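Local atomic coordinates of phenylacetate-CoA oxygenase subunit PaaB (Ralstonia eutropha JMP134, PDB entry 3EGR), a protein that probably serves as a non-catalytic subunit of the multicomponent oxygenase that acts on phenylacetyl-CoA in bacterial phenylacetate degradation. Residues A36-M39 with A40-Y44. Residues are numbered along the deposited sequence; the frame is centred on the assembly and turned at random.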
loop_
_atom_site.group_PDB
_atom_site.type_symbol
_atom_site.label_atom_id
_atom_site.label_comp_id
_atom_site.label_asym_id
_atom_site.label_seq_id
_atom_site.Cartn_x
_atom_site.Cartn_y
_atom_site.Cartn_z
ATOM N N ALA A 36 -6.285 -12.339 5.901
ATOM C CA ALA A 36 -5.035 -12.267 6.666
ATOM C C ALA A 36 -5.318 -12.043 8.157
ATOM O O ALA A 36 -4.728 -12.682 9.024
ATOM C CB ALA A 36 -4.153 -11.184 6.120
ATOM N N LEU A 37 -6.245 -11.146 8.452
ATOM C CA LEU A 37 -6.674 -10.905 9.838
ATOM C C LEU A 37 -7.219 -12.171 10.481
ATOM O O LEU A 37 -6.783 -12.558 11.555
ATOM C CB LEU A 37 -7.765 -9.826 9.888
ATOM C CG LEU A 37 -7.312 -8.392 10.074
ATOM C CD1 LEU A 37 -8.530 -7.496 9.984
ATOM C CD2 LEU A 37 -6.576 -8.231 11.408
ATOM N N HIS A 38 -8.183 -12.793 9.810
ATOM C CA HIS A 38 -8.781 -14.039 10.276
ATOM C C HIS A 38 -7.704 -15.098 10.556
ATOM O O HIS A 38 -7.704 -15.710 11.619
ATOM C CB HIS A 38 -9.816 -14.535 9.260
ATOM C CG HIS A 38 -10.451 -15.847 9.621
ATOM N ND1 HIS A 38 -11.563 -15.945 10.436
ATOM C CD2 HIS A 38 -10.142 -17.118 9.254
ATOM C CE1 HIS A 38 -11.911 -17.216 10.552
ATOM N NE2 HIS A 38 -11.063 -17.948 9.847
HETATM N N MSE A 39 -6.784 -15.292 9.608
HETATM C CA MSE A 39 -5.694 -16.270 9.768
HETATM C C MSE A 39 -4.764 -15.903 10.919
HETATM O O MSE A 39 -4.358 -16.779 11.685
HETATM C CB MSE A 39 -4.849 -16.400 8.484
HETATM C CG MSE A 39 -5.511 -17.158 7.354
HETATM SE SE MSE A 39 -4.447 -17.210 5.706
HETATM C CE MSE A 39 -2.888 -18.162 6.325
ATOM N N ALA A 40 -4.383 -14.630 11.003
ATOM C CA ALA A 40 -3.502 -14.164 12.077
ATOM C C ALA A 40 -4.167 -14.393 13.430
ATOM O O ALA A 40 -3.517 -14.868 14.375
ATOM C CB ALA A 40 -3.105 -12.693 11.888
ATOM N N ARG A 41 -5.466 -14.084 13.511
ATOM C CA ARG A 41 -6.254 -14.281 14.744
ATOM C C ARG A 41 -6.105 -15.719 15.247
ATOM O O ARG A 41 -5.884 -15.950 16.435
ATOM C CB ARG A 41 -7.745 -13.922 14.518
ATOM C CG ARG A 41 -8.646 -13.887 15.790
ATOM C CD ARG A 41 -10.099 -13.410 15.478
ATOM N NE ARG A 41 -11.136 -14.043 16.312
ATOM C CZ ARG A 41 -11.591 -13.577 17.477
ATOM N NH1 ARG A 41 -11.118 -12.449 17.998
ATOM N NH2 ARG A 41 -12.531 -14.247 18.137
ATOM N N ASP A 42 -6.200 -16.675 14.332
ATOM C CA ASP A 42 -6.055 -18.092 14.669
ATOM C C ASP A 42 -4.605 -18.518 14.886
ATOM O O ASP A 42 -4.270 -19.153 15.894
ATOM C CB ASP A 42 -6.675 -18.965 13.572
ATOM C CG ASP A 42 -8.182 -19.001 13.641
ATOM O OD1 ASP A 42 -8.749 -18.490 14.617
ATOM O OD2 ASP A 42 -8.808 -19.535 12.719
ATOM N N VAL A 43 -3.747 -18.182 13.929
ATOM C CA VAL A 43 -2.372 -18.682 13.933
ATOM C C VAL A 43 -1.554 -18.089 15.070
ATOM O O VAL A 43 -0.738 -18.790 15.654
ATOM C CB VAL A 43 -1.659 -18.419 12.567
ATOM C CG1 VAL A 43 -0.153 -18.515 12.711
ATOM C CG2 VAL A 43 -2.169 -19.404 11.510
ATOM N N TYR A 44 -1.778 -16.809 15.383
ATOM C CA TYR A 44 -0.885 -16.069 16.277
ATOM C C TYR A 44 -1.523 -15.662 17.595
ATOM O O TYR A 44 -0.837 -15.639 18.605
ATOM C CB TYR A 44 -0.310 -14.811 15.596
ATOM C CG TYR A 44 0.666 -15.089 14.454
ATOM C CD1 TYR A 44 1.887 -15.703 14.692
ATOM C CD2 TYR A 44 0.367 -14.720 13.138
ATOM C CE1 TYR A 44 2.778 -15.959 13.665
ATOM C CE2 TYR A 44 1.251 -14.970 12.110
ATOM C CZ TYR A 44 2.455 -15.595 12.381
ATOM O OH TYR A 44 3.354 -15.855 11.374
#
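Met39 O accepts the backbone N-H of Val43 at 2.7 Å (O to N). Val43 CB and CG2 lie beside the same oxygen, as this helical bond requires. Three more i to i+4 bonds repeat this pattern one residue at a time. Ala40 N donates to Ala36 O, Arg41 N to Leu37 O, and Asp42 N to His38 O. The last is the longest of the four, 3.2 Å from Asp42 N to His38 O. The helix widens into a pi-type turn at 41-44.

Beside the Asp42 bond the side chains of His38 and Asp42, four residues apart, cross at an angle, with ring and carboxylate planes 61° apart. The CG of His38 is anti to its backbone nitrogen (chi1 178°). This torsion carries the ring end back, and NE2 becomes the ring atom nearest Asp42. It comes to 4.0 Å from Asp42 OD2, a loose approach rather than a bond. The strongest polar partner of the carboxylate is Arg47, whose NE forms a salt bridge with Asp42 OD1.

In selenomethionine Met39, chi1 (-74°) and the bend at chi3 carry the side chain to Ala30 and to Leu28 of strand 23-29. Ala36 and Ala40 are buried against the three-stranded antiparallel sheet: Ala36 touches Trp10 and Val55, Ala40 touches Val12 and Ile53. Tyr44 packs on Val12 and Cys25, and its OH is hydrogen-bonded to Ser27 O. Val43 CG1 packs over the centre of one face of the Tyr44 ring, 3.7 Å above its plane. Leu37 also meets Ala63 of the second subunit.

This is one amphipathic helix, 33-45, lying on the sheet. Ala36, Ala40 and Tyr44 are among the residues facing the strands, while His38 and Asp42 lie on a more polar flank. Arg47 meets the Asp42 charge and also lies against His38. With that salt bridge and the 4.0 Å gap between His38 NE2 and Asp42 OD2, any electrostatic pull on the imidazole is probably modest.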